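5-carboxymethyl-2-hydroxymuconate semialdehyde dehydrogenase (Thermus thermophilus, PDB 2D4E) probably oxidises the aldehyde group of 5-carboxymethyl-2-hydroxymuconate semialdehyde to the corresponding acid, using NAD as the cofactor in the manner of the aldehyde dehydrogenase family. Local coordinates at residues K23-H29 against V54-R60; A103-A107 against V121-V125; D113-V117 against F300-R304; V326-R330 against L370-G374; R333-D339 against A377-R382. One frame throughout, in Å; residues are numbered along the deposited sequence.

Interaction 1. Residues K23-H29 against V54-R60; sequences KERPALH and VLGVAAR
Two extended chains can be joined by a single rung when small side chains let them come close, as here. Residues 23-29 leave helix 12-24, with Arg25 the first to abandon helical angles, and run within 17° of parallel to residues 54-60. Ala27 lies opposite Ala58 (CA-CA 4.2 Å) in a single parallel bridge: Ala27 N donates to Val57 O at 2.7 Å and Ala59 N to Ala27 O at 2.8 Å. Leu55 has helical angles and Gly56 is fully extended; both share hydrogen bonds with Ser46 of strand 43-48, as in a classic beta bulge. Over bare Gly56 sits the helix end, with Lys23 CA 4.4 Å from Gly56 CA. Lys23 (t, t, m, m) curls round so that NZ donates a hydrogen bond to Val54 O at 3.0 Å. Small bumps then match in turn: Pro26 CB meets Val57 CG2 at 3.8 Å and Ala27 CB meets Ala58 CB at 3.7 Å. The methyl of Ala59 presses on the face of His29 (chi1 m), its CB 3.6 Å from the ring centroid, a CH-pi contact. The ring nitrogens of His29 bond to Ser38 and Gln226. Where the chain bows outward at Arg25, water 1 fills the gap, accepting from Val57 N (2.8 Å) and donating weakly to Arg25 O (3.0 Å). Apart from the lysine ammonium, the direct hydrogen bonds between the segments are backbone to backbone, while the side chains chiefly supply shape.

Interaction 2. Residues A103-A107 against V121-V125; sequences ADELA and VRAQV
Val125, in the t rotamer, lies across a shallow patch made by Ala103, Leu106 and Ala107: its CG1 is 3.9 Å from Ala103 CB, and its CG2 is 3.9 Å from Leu106 CB and 4.1 Å from Ala107 CB. One turn earlier on the same helix, Val121, also t, brings CG1 to 3.4 Å from Ala107 O and 4.3 Å from Ala107 CB. Both segments are regular helix, with the bonds Ala107 N to Ala103 O (2.9 Å) and Val125 N to Val121 O (3.0 Å). Their axes approach to 8.8 Å, with N-to-C directions 128° apart. The alanines allow the backbones to close in, to 4.9 Å between the CA atoms of Ala107 and Arg122 and 6.2 Å between those of Ala103 and Val125. This is a helix-loop-helix unit with an oblique crossing, in which helix 103-114 leads through a short connection into helix 118-136; Leu106 also touches helix 203-214, and Val125 reaches Leu176 of helix 175-188. At the outer margin Arg122 (t, p, t) extends over the alanines, with Ala107 CB 4.0 Å from Arg122 CD and Ala103 CB over one guanidinium face, 3.5 Å from Arg122 NH2. Its ion pair with Asp104 is long, OD1 to Arg122 NE measuring 3.8 Å, and two waters fill in. Water 2 donates to Asp104 OD1 and accepts from Arg122 NH2, each at 3.0 Å; water 3 sits 2.9 Å from Asp104 OD1 and accepts weakly from Arg122 NE at 3.0 Å.

Interaction 3. Residues D113-V117 against F300-R304; sequences DAGQV and FNGER. With NA (sodium ion), chain I.
A bound sodium ion marks one end of this buried contact, and a loop near the NAD pocket forms the other. Asp113, in the last turn of helix 103-114, chelates the ion through O (2.4 Å) and OD1 (2.5 Å); water 5 binds at 2.5 Å, and Ser46, Leu47 and Trp200 complete the site. Gly115 then leaves the helix with positive phi. Its carbonyl O accepts from Asn301 ND2 at 3.0 Å, while Asn301 OD1 turns to the backbone of Gly345. Gln116 (chi1 and chi2 both m) reaches into the loop: its CG lies 3.9 Å from the centroid of the Phe300 ring, a CH-pi contact over the face, and its NE2 donates weakly to Phe300 O at 3.2 Å. Phe300, Asn301 and Gly302 all have positive phi, and Glu303 N closes back on Phe300 O at 2.8 Å. Water 4 accepts from Val117 N at 3.1 Å and lies 2.5 Å from Gln116 OE1 and 3.0 Å from Asn301 OD1. By its sequence, Phe-Asn-Gly-Glu-Arg followed by cysteine, the loop fits the aldehyde dehydrogenase signature that in this family leads into the catalytic cysteine, so the next residue is probably the nucleophile.

Interaction 4. Residues V326-R330 against L370-G374; sequences VERAR and LLVGG
Apolar contacts carry most of this helix-on-strand packing. Val326 (t) points at residues 370-374 and meets two side chains, with CG2 3.6 Å from Leu371 CD1 and CG1 3.9 Å from Val372 CG1. One turn on, Ala329 touches more loosely, its CB 4.5 Å from Val372 CG1. Consecutive strand residues normally face opposite ways, yet Leu371 (m, t) and Val372 (p) both point toward the helix. The backbone explains it: Leu371 has near-helical angles (-95/-23), Val372 is stretched (-168/151), and both share backbone hydrogen bonds with Val396, as in a classic beta bulge.

Charged contacts lie at the margin and largely within the helix. Glu327 and Arg330, three residues apart, form a salt bridge in which Arg330 NE donates to Glu327 OE1 and Arg330 NH2 to Glu327 OE2, both at 3.1 Å. Across the interface the guanidinium makes no hydrogen bond and lies against an aliphatic group, Arg330 NH1 being 3.8 Å from Val372 CG2.

In geometry, the axis of helix 326-330 passes 8.7 Å from that of strand 370-372 at 52°. Arg328 instead contacts helix 286-298 and the second subunit. Strand 369-372 is the outermost of the mixed sheet in this chain, and helix 315-331, which follows strand 310-314 of the same sheet, covers it in the layered alpha/beta manner of an aldehyde dehydrogenase catalytic domain.

Interaction 5. Residues R333-D339 against A377-R382; sequences RVGHPLD and AKTSFR
Phe381, Val334 and Asp339 lose most surface where these two irregular loops meet. The ring of Phe381 (chi1 t) receives Arg333 over one face: Arg333 CD stands 3.5 Å from the ring centroid, almost on the normal, in a CH-pi contact, while NE of that arginine bonds to Glu341 O. The backbone of Val334 holds the register, its O accepting from Phe381 N at 2.9 Å, and its t side chain sets CG1 4.0 Å from Ala377 CB. Extended Gly335 lies beside Ser380, with CA-CA 4.8 Å. A type I turn from His336 to Asp339, closed by Asp339 N to His336 O at 3.0 Å, swings Asp339 (t) back to Arg382: Arg382 NH2 donates to Asp339 OD2 at 2.7 Å, and Arg382 NE, weakly, to Asp339 OD1 at 2.7 Å, making a two-pronged salt bridge. The turn rests on helices 12-24 and 103-114 through Leu338, while the partner loop links strands 369-372 and 395-398.

Overall arrangement
Interaction 3 is the hub of this example. It touches interaction 1 where Leu55 CD1 packs 3.5 Å from Asp113 CA beside the sodium ion, interaction 2 where Val121 CG2 lies 3.5 Å from Gln116 CB, and interaction 5 where Gln116 O meets Pro337 CB at 3.5 Å. The centres of interactions 2 and 3 are about 13 Å apart, as are the centres of interactions 3 and 5. Interaction 3 also comes near the cofactor, the side chain of Glu303 lying about 8 Å from NAD. Interaction 4 stands at the periphery, its centre about 38 Å from that of interaction 1, but its segments run on towards those of interaction 5, the two contacts alternating along the chain.

Interaction 1. Residues K23-H29 against V54-R60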
# COMPACT_ATOMS: atom_id res chain seq x y z
N LYS C 23 -10.83 28.92 39.92
CA LYS C 23 -10.40 30.08 40.68
C LYS C 23 -9.60 29.68 41.90
O LYS C 23 -8.73 30.42 42.37
CB LYS C 23 -11.62 30.91 41.09
CG LYS C 23 -11.29 32.18 41.84
CD LYS C 23 -12.49 33.13 41.87
CE LYS C 23 -12.73 33.76 40.50
NZ LYS C 23 -11.57 34.60 40.08
N GLU C 24 -9.88 28.49 42.41
CA GLU C 24 -9.20 27.98 43.59
C GLU C 24 -7.85 27.32 43.32
O GLU C 24 -6.90 27.50 44.07
CB GLU C 24 -10.11 26.96 44.30
CG GLU C 24 -9.39 26.14 45.37
CD GLU C 24 -10.14 24.88 45.76
OE1 GLU C 24 -10.47 24.07 44.85
OE2 GLU C 24 -10.40 24.68 46.97
N ARG C 25 -7.77 26.56 42.23
CA ARG C 25 -6.55 25.84 41.90
C ARG C 25 -5.73 26.33 40.71
O ARG C 25 -6.19 26.32 39.57
CB ARG C 25 -6.89 24.35 41.69
CG ARG C 25 -7.50 23.69 42.91
CD ARG C 25 -6.54 23.75 44.10
NE ARG C 25 -5.40 22.85 43.93
CZ ARG C 25 -5.47 21.52 44.03
NH1 ARG C 25 -6.63 20.94 44.31
NH2 ARG C 25 -4.38 20.78 43.85
N PRO C 26 -4.49 26.77 40.97
CA PRO C 26 -3.63 27.25 39.89
C PRO C 26 -3.35 26.08 38.94
O PRO C 26 -3.20 24.95 39.39
CB PRO C 26 -2.37 27.71 40.62
CG PRO C 26 -2.88 28.10 41.98
CD PRO C 26 -3.86 27.00 42.28
N ALA C 27 -3.28 26.35 37.64
CA ALA C 27 -3.00 25.29 36.67
C ALA C 27 -1.49 25.07 36.66
O ALA C 27 -0.74 25.94 36.22
CB ALA C 27 -3.50 25.70 35.29
N LEU C 28 -1.05 23.92 37.14
CA LEU C 28 0.39 23.63 37.21
C LEU C 28 0.95 22.81 36.06
O LEU C 28 0.22 22.23 35.25
CB LEU C 28 0.71 22.92 38.52
CG LEU C 28 0.29 23.63 39.82
CD1 LEU C 28 0.55 22.72 41.01
CD2 LEU C 28 1.06 24.93 39.95
N HIS C 29 2.28 22.77 35.98
CA HIS C 29 2.96 21.99 34.97
C HIS C 29 2.90 20.55 35.44
O HIS C 29 2.61 20.28 36.61
CB HIS C 29 4.45 22.36 34.88
CG HIS C 29 4.73 23.82 34.80
ND1 HIS C 29 4.29 24.61 33.76
CD2 HIS C 29 5.43 24.64 35.62
CE1 HIS C 29 4.71 25.85 33.94
NE2 HIS C 29 5.40 25.90 35.07
N VAL C 54 -10.96 37.42 35.56
CA VAL C 54 -9.96 36.37 35.70
C VAL C 54 -10.62 35.07 36.14
O VAL C 54 -11.36 35.04 37.12
CB VAL C 54 -8.87 36.78 36.73
CG1 VAL C 54 -7.94 35.61 36.98
CG2 VAL C 54 -8.08 37.96 36.20
N LEU C 55 -10.36 33.99 35.39
CA LEU C 55 -10.91 32.67 35.69
C LEU C 55 -10.03 31.96 36.70
O LEU C 55 -10.50 31.22 37.57
CB LEU C 55 -10.97 31.81 34.43
CG LEU C 55 -12.18 31.88 33.51
CD1 LEU C 55 -11.91 31.02 32.27
CD2 LEU C 55 -13.42 31.37 34.23
N GLY C 56 -8.73 32.17 36.56
CA GLY C 56 -7.76 31.54 37.43
C GLY C 56 -6.37 31.85 36.91
O GLY C 56 -6.21 32.72 36.05
N VAL C 57 -5.38 31.13 37.42
CA VAL C 57 -4.01 31.36 36.99
C VAL C 57 -3.30 30.06 36.64
O VAL C 57 -3.69 28.99 37.08
CB VAL C 57 -3.21 32.10 38.11
CG1 VAL C 57 -3.92 33.39 38.48
CG2 VAL C 57 -3.06 31.20 39.33
N ALA C 58 -2.26 30.17 35.82
CA ALA C 58 -1.48 29.01 35.41
C ALA C 58 -0.00 29.32 35.63
O ALA C 58 0.43 30.47 35.47
CB ALA C 58 -1.74 28.70 33.94
N ALA C 59 0.77 28.30 36.00
CA ALA C 59 2.21 28.47 36.24
C ALA C 59 2.90 29.04 35.00
O ALA C 59 2.66 28.58 33.87
CB ALA C 59 2.83 27.14 36.63
N ARG C 60 3.77 30.02 35.20
CA ARG C 60 4.48 30.64 34.10
C ARG C 60 5.81 29.94 33.87
O ARG C 60 6.83 30.30 34.46
CB ARG C 60 4.71 32.13 34.39
CG ARG C 60 5.35 32.90 33.25
CD ARG C 60 5.32 34.39 33.53
NE ARG C 60 5.97 35.16 32.47
CZ ARG C 60 5.99 36.49 32.42
NH1 ARG C 60 5.41 37.20 33.37
NH2 ARG C 60 6.61 37.10 31.43
O HOH W 1 -6.46 29.32 39.30

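Interaction 2. Residues A103-A107 against V121-V125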
# COMPACT_ATOMS: atom_id res chain seq x y z
N ALA C 103 -15.88 14.03 30.81
CA ALA C 103 -16.38 14.85 29.70
C ALA C 103 -17.05 16.16 30.10
O ALA C 103 -16.73 17.21 29.55
CB ALA C 103 -17.33 14.03 28.84
N ASP C 104 -17.97 16.11 31.06
CA ASP C 104 -18.67 17.31 31.51
C ASP C 104 -17.70 18.38 32.02
O ASP C 104 -17.81 19.55 31.66
CB ASP C 104 -19.69 16.96 32.60
CG ASP C 104 -20.82 16.08 32.10
OD1 ASP C 104 -20.95 15.89 30.87
OD2 ASP C 104 -21.60 15.58 32.94
N GLU C 105 -16.76 17.97 32.87
CA GLU C 105 -15.78 18.90 33.43
C GLU C 105 -14.94 19.54 32.32
O GLU C 105 -14.74 20.76 32.31
CB GLU C 105 -14.85 18.16 34.40
CG GLU C 105 -15.53 17.47 35.57
CD GLU C 105 -14.71 16.31 36.11
OE1 GLU C 105 -13.49 16.48 36.34
OE2 GLU C 105 -15.28 15.22 36.31
N LEU C 106 -14.44 18.71 31.40
CA LEU C 106 -13.62 19.19 30.29
C LEU C 106 -14.37 20.19 29.41
O LEU C 106 -13.82 21.23 29.02
CB LEU C 106 -13.14 17.99 29.44
CG LEU C 106 -12.03 17.11 30.06
CD1 LEU C 106 -11.93 15.78 29.33
CD2 LEU C 106 -10.70 17.86 30.00
N ALA C 107 -15.62 19.88 29.10
CA ALA C 107 -16.43 20.76 28.28
C ALA C 107 -16.62 22.11 28.96
O ALA C 107 -16.38 23.16 28.36
CB ALA C 107 -17.78 20.13 28.01
N VAL C 121 -18.40 22.57 22.47
CA VAL C 121 -17.22 22.13 23.20
C VAL C 121 -17.43 20.70 23.68
O VAL C 121 -16.48 19.91 23.72
CB VAL C 121 -16.92 23.02 24.43
CG1 VAL C 121 -15.67 22.51 25.13
CG2 VAL C 121 -16.74 24.48 24.00
N ARG C 122 -18.66 20.36 24.03
CA ARG C 122 -18.94 19.02 24.51
C ARG C 122 -18.70 18.01 23.40
O ARG C 122 -18.14 16.94 23.63
CB ARG C 122 -20.38 18.90 25.03
CG ARG C 122 -20.75 17.49 25.51
CD ARG C 122 -19.88 17.04 26.69
NE ARG C 122 -20.18 15.68 27.11
CZ ARG C 122 -19.79 14.59 26.45
NH1 ARG C 122 -19.09 14.70 25.33
NH2 ARG C 122 -20.12 13.38 26.91
N ALA C 123 -19.14 18.36 22.18
CA ALA C 123 -18.94 17.48 21.03
C ALA C 123 -17.45 17.34 20.75
O ALA C 123 -16.99 16.30 20.27
CB ALA C 123 -19.66 18.05 19.81
N GLN C 124 -16.69 18.40 21.04
CA GLN C 124 -15.25 18.39 20.82
C GLN C 124 -14.56 17.45 21.79
O GLN C 124 -13.52 16.86 21.47
CB GLN C 124 -14.69 19.81 20.97
CG GLN C 124 -15.16 20.76 19.89
CD GLN C 124 -14.25 20.76 18.69
OE1 GLN C 124 -13.18 21.38 18.72
NE2 GLN C 124 -14.64 20.05 17.64
N VAL C 125 -15.13 17.30 22.99
CA VAL C 125 -14.56 16.38 23.97
C VAL C 125 -14.72 14.97 23.43
O VAL C 125 -13.83 14.14 23.57
CB VAL C 125 -15.28 16.48 25.33
CG1 VAL C 125 -14.79 15.36 26.26
CG2 VAL C 125 -15.01 17.83 25.97
O HOH W 2 -21.40 13.18 29.57
O HOH W 3 -22.79 16.05 28.60

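Interaction 3. Residues D113-V117 against F300-R304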
# COMPACT_ATOMS: atom_id res chain seq x y z
N ASP C 113 -13.01 28.95 29.54
CA ASP C 113 -11.69 29.43 29.18
C ASP C 113 -11.54 29.98 27.76
O ASP C 113 -10.85 30.98 27.55
CB ASP C 113 -10.69 28.29 29.42
CG ASP C 113 -9.26 28.76 29.68
OD1 ASP C 113 -9.04 29.98 29.86
OD2 ASP C 113 -8.35 27.90 29.72
N ALA C 114 -12.18 29.33 26.79
CA ALA C 114 -12.05 29.74 25.39
C ALA C 114 -13.26 30.37 24.70
O ALA C 114 -13.17 30.73 23.53
CB ALA C 114 -11.52 28.57 24.57
N GLY C 115 -14.38 30.47 25.41
CA GLY C 115 -15.56 31.11 24.83
C GLY C 115 -16.46 30.44 23.80
O GLY C 115 -17.35 31.11 23.27
N GLN C 116 -16.26 29.16 23.50
CA GLN C 116 -17.13 28.50 22.53
C GLN C 116 -18.41 28.03 23.23
O GLN C 116 -18.40 27.79 24.43
CB GLN C 116 -16.42 27.30 21.88
CG GLN C 116 -15.19 27.63 21.03
CD GLN C 116 -15.50 28.56 19.86
OE1 GLN C 116 -16.57 28.49 19.26
NE2 GLN C 116 -14.54 29.42 19.52
N VAL C 117 -19.50 27.90 22.48
CA VAL C 117 -20.75 27.46 23.07
C VAL C 117 -20.58 26.06 23.66
O VAL C 117 -20.01 25.18 23.02
CB VAL C 117 -21.90 27.46 22.04
CG1 VAL C 117 -22.14 28.87 21.54
CG2 VAL C 117 -21.57 26.55 20.90
N PHE C 300 -18.27 28.12 15.44
CA PHE C 300 -17.06 28.21 16.25
C PHE C 300 -16.58 29.66 16.39
O PHE C 300 -15.38 29.94 16.44
CB PHE C 300 -15.96 27.33 15.63
CG PHE C 300 -15.10 26.61 16.65
CD1 PHE C 300 -13.87 27.13 17.04
CD2 PHE C 300 -15.55 25.43 17.25
CE1 PHE C 300 -13.09 26.48 18.01
CE2 PHE C 300 -14.78 24.78 18.22
CZ PHE C 300 -13.55 25.30 18.60
N ASN C 301 -17.55 30.57 16.48
CA ASN C 301 -17.31 32.01 16.61
C ASN C 301 -16.34 32.53 15.57
O ASN C 301 -15.63 33.51 15.82
CB ASN C 301 -16.75 32.35 18.01
CG ASN C 301 -17.64 31.86 19.14
OD1 ASN C 301 -18.81 31.55 18.93
ND2 ASN C 301 -17.08 31.79 20.34
N GLY C 302 -16.30 31.90 14.40
CA GLY C 302 -15.40 32.35 13.35
C GLY C 302 -13.93 32.07 13.62
O GLY C 302 -13.07 32.41 12.82
N GLU C 303 -13.64 31.43 14.75
CA GLU C 303 -12.26 31.12 15.12
C GLU C 303 -11.89 29.67 14.76
O GLU C 303 -11.41 28.90 15.59
CB GLU C 303 -12.07 31.39 16.61
CG GLU C 303 -12.47 32.81 16.99
CD GLU C 303 -12.56 33.04 18.48
OE1 GLU C 303 -13.23 32.25 19.18
OE2 GLU C 303 -11.98 34.03 18.96
N ARG C 304 -12.11 29.33 13.49
CA ARG C 304 -11.82 28.01 12.97
C ARG C 304 -10.83 28.16 11.82
O ARG C 304 -11.02 28.98 10.92
CB ARG C 304 -13.12 27.36 12.47
CG ARG C 304 -12.94 25.95 11.94
CD ARG C 304 -13.70 24.94 12.78
NE ARG C 304 -15.15 25.02 12.61
CZ ARG C 304 -16.02 24.33 13.34
NH1 ARG C 304 -15.57 23.51 14.29
NH2 ARG C 304 -17.32 24.46 13.14
NA NA I . -9.16 32.14 28.70
O HOH W 4 -19.09 28.61 19.53
O HOH W 5 -8.65 34.15 27.36

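Interaction 4. Residues V326-R330 against L370-G374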
# COMPACT_ATOMS: atom_id res chain seq x y z
N VAL C 326 -26.38 37.34 3.93
CA VAL C 326 -26.49 38.49 4.83
C VAL C 326 -27.65 38.37 5.82
O VAL C 326 -27.48 38.62 7.01
CB VAL C 326 -26.65 39.80 4.02
CG1 VAL C 326 -26.88 40.98 4.97
CG2 VAL C 326 -25.40 40.04 3.18
N GLU C 327 -28.83 37.99 5.33
CA GLU C 327 -29.98 37.85 6.22
C GLU C 327 -29.78 36.72 7.23
O GLU C 327 -30.22 36.83 8.37
CB GLU C 327 -31.27 37.63 5.41
CG GLU C 327 -31.70 38.85 4.62
CD GLU C 327 -31.65 40.14 5.44
OE1 GLU C 327 -32.29 40.20 6.51
OE2 GLU C 327 -30.95 41.10 5.01
N ARG C 328 -29.13 35.65 6.81
CA ARG C 328 -28.87 34.55 7.73
C ARG C 328 -27.90 35.02 8.82
O ARG C 328 -28.09 34.75 10.00
CB ARG C 328 -28.31 33.34 6.98
CG ARG C 328 -29.35 32.61 6.14
CD ARG C 328 -30.28 31.78 7.02
NE ARG C 328 -29.58 30.63 7.58
CZ ARG C 328 -29.37 29.49 6.93
NH1 ARG C 328 -29.82 29.32 5.69
NH2 ARG C 328 -28.67 28.52 7.51
N ALA C 329 -26.86 35.75 8.42
CA ALA C 329 -25.88 36.26 9.38
C ALA C 329 -26.55 37.23 10.36
O ALA C 329 -26.20 37.28 11.54
CB ALA C 329 -24.75 36.97 8.64
N ARG C 330 -27.50 38.01 9.84
CA ARG C 330 -28.23 38.98 10.65
C ARG C 330 -29.05 38.26 11.72
O ARG C 330 -29.17 38.74 12.84
CB ARG C 330 -29.17 39.80 9.76
CG ARG C 330 -29.59 41.14 10.36
CD ARG C 330 -30.74 41.78 9.58
NE ARG C 330 -30.42 42.09 8.19
CZ ARG C 330 -29.55 43.01 7.80
NH1 ARG C 330 -28.88 43.73 8.69
NH2 ARG C 330 -29.36 43.24 6.50
N LEU C 370 -19.55 47.08 3.53
CA LEU C 370 -20.01 46.41 4.74
C LEU C 370 -21.53 46.25 4.66
O LEU C 370 -22.26 47.24 4.68
CB LEU C 370 -19.64 47.24 5.97
CG LEU C 370 -20.12 46.67 7.30
CD1 LEU C 370 -19.61 45.24 7.46
CD2 LEU C 370 -19.64 47.56 8.43
N LEU C 371 -21.99 45.01 4.58
CA LEU C 371 -23.43 44.74 4.49
C LEU C 371 -24.10 44.44 5.83
O LEU C 371 -25.31 44.61 5.98
CB LEU C 371 -23.67 43.57 3.52
CG LEU C 371 -23.07 43.71 2.12
CD1 LEU C 371 -23.49 42.51 1.29
CD2 LEU C 371 -23.55 44.99 1.44
N VAL C 372 -23.32 43.99 6.80
CA VAL C 372 -23.87 43.69 8.12
C VAL C 372 -22.76 43.48 9.15
O VAL C 372 -21.65 43.07 8.80
CB VAL C 372 -24.79 42.44 8.05
CG1 VAL C 372 -24.00 41.23 7.58
CG2 VAL C 372 -25.44 42.19 9.41
N GLY C 373 -23.05 43.79 10.41
CA GLY C 373 -22.07 43.63 11.47
C GLY C 373 -21.00 44.71 11.42
O GLY C 373 -21.31 45.89 11.27
N GLY C 374 -19.74 44.31 11.56
CA GLY C 374 -18.65 45.27 11.51
C GLY C 374 -18.38 46.04 12.79
O GLY C 374 -17.71 47.07 12.76

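Interaction 5. Residues R333-D339 against A377-R382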
# COMPACT_ATOMS: atom_id res chain seq x y z
N ARG C 333 -27.98 34.25 16.43
CA ARG C 333 -28.14 34.63 17.83
C ARG C 333 -26.79 34.73 18.54
O ARG C 333 -26.05 33.74 18.64
CB ARG C 333 -29.04 33.63 18.56
CG ARG C 333 -30.49 33.59 18.05
CD ARG C 333 -31.37 32.68 18.91
NE ARG C 333 -30.96 31.28 18.84
CZ ARG C 333 -31.25 30.47 17.83
NH1 ARG C 333 -31.98 30.89 16.80
NH2 ARG C 333 -30.83 29.21 17.85
N VAL C 334 -26.48 35.93 19.04
CA VAL C 334 -25.22 36.19 19.73
C VAL C 334 -25.50 36.23 21.23
O VAL C 334 -26.42 36.93 21.68
CB VAL C 334 -24.61 37.54 19.28
CG1 VAL C 334 -23.29 37.80 19.99
CG2 VAL C 334 -24.40 37.52 17.76
N GLY C 335 -24.73 35.49 22.00
CA GLY C 335 -24.94 35.46 23.44
C GLY C 335 -23.90 34.69 24.22
O GLY C 335 -22.86 34.30 23.69
N HIS C 336 -24.20 34.46 25.49
CA HIS C 336 -23.30 33.76 26.40
C HIS C 336 -23.07 32.29 26.01
O HIS C 336 -23.98 31.60 25.57
CB HIS C 336 -23.85 33.85 27.83
CG HIS C 336 -22.87 33.46 28.88
ND1 HIS C 336 -22.44 32.16 29.06
CD2 HIS C 336 -22.19 34.21 29.79
CE1 HIS C 336 -21.55 32.13 30.03
NE2 HIS C 336 -21.38 33.35 30.49
N PRO C 337 -21.82 31.81 26.17
CA PRO C 337 -21.46 30.43 25.83
C PRO C 337 -22.30 29.38 26.56
O PRO C 337 -22.55 28.31 26.02
CB PRO C 337 -19.98 30.36 26.23
CG PRO C 337 -19.50 31.75 26.03
CD PRO C 337 -20.64 32.57 26.61
N LEU C 338 -22.72 29.69 27.78
CA LEU C 338 -23.52 28.76 28.58
C LEU C 338 -25.02 28.82 28.31
O LEU C 338 -25.80 28.09 28.93
CB LEU C 338 -23.25 29.00 30.07
CG LEU C 338 -21.79 28.76 30.49
CD1 LEU C 338 -21.59 29.17 31.95
CD2 LEU C 338 -21.45 27.29 30.30
N ASP C 339 -25.43 29.69 27.39
CA ASP C 339 -26.84 29.83 27.03
C ASP C 339 -27.15 28.92 25.84
O ASP C 339 -26.64 29.12 24.74
CB ASP C 339 -27.15 31.29 26.67
CG ASP C 339 -28.59 31.52 26.23
OD1 ASP C 339 -28.96 32.69 26.02
OD2 ASP C 339 -29.36 30.54 26.09
N ALA C 377 -20.91 43.55 19.46
CA ALA C 377 -22.31 43.22 19.68
C ALA C 377 -22.60 43.90 21.01
O ALA C 377 -21.91 43.66 22.00
CB ALA C 377 -22.48 41.71 19.81
N LYS C 378 -23.61 44.77 21.04
CA LYS C 378 -23.96 45.49 22.26
C LYS C 378 -24.89 44.68 23.16
O LYS C 378 -24.70 44.62 24.38
CB LYS C 378 -24.66 46.81 21.92
CG LYS C 378 -23.86 47.78 21.07
CD LYS C 378 -24.74 48.97 20.68
CE LYS C 378 -23.99 50.02 19.88
NZ LYS C 378 -22.94 50.71 20.69
N THR C 379 -25.89 44.08 22.54
CA THR C 379 -26.91 43.31 23.24
C THR C 379 -27.02 41.87 22.76
O THR C 379 -26.91 41.59 21.56
CB THR C 379 -28.28 43.98 23.03
OG1 THR C 379 -28.15 45.39 23.20
CG2 THR C 379 -29.28 43.45 24.02
N SER C 380 -27.24 40.95 23.70
CA SER C 380 -27.37 39.55 23.35
C SER C 380 -28.76 39.32 22.78
O SER C 380 -29.60 40.22 22.81
CB SER C 380 -27.19 38.66 24.58
OG SER C 380 -28.37 38.64 25.37
N PHE C 381 -28.98 38.12 22.27
CA PHE C 381 -30.26 37.73 21.71
C PHE C 381 -31.35 37.89 22.77
O PHE C 381 -32.51 38.17 22.45
CB PHE C 381 -30.19 36.27 21.24
CG PHE C 381 -31.54 35.61 21.12
CD1 PHE C 381 -32.42 35.96 20.10
CD2 PHE C 381 -31.94 34.65 22.05
CE1 PHE C 381 -33.68 35.37 20.00
CE2 PHE C 381 -33.20 34.05 21.96
CZ PHE C 381 -34.07 34.41 20.94
N ARG C 382 -30.98 37.71 24.03
CA ARG C 382 -31.94 37.82 25.13
C ARG C 382 -32.04 39.23 25.71
O ARG C 382 -32.71 39.43 26.73
CB ARG C 382 -31.59 36.84 26.25
CG ARG C 382 -31.61 35.38 25.83
CD ARG C 382 -31.68 34.48 27.05
NE ARG C 382 -31.53 33.07 26.71
CZ ARG C 382 -32.12 32.08 27.37
NH1 ARG C 382 -32.91 32.36 28.40
NH2 ARG C 382 -31.91 30.82 27.02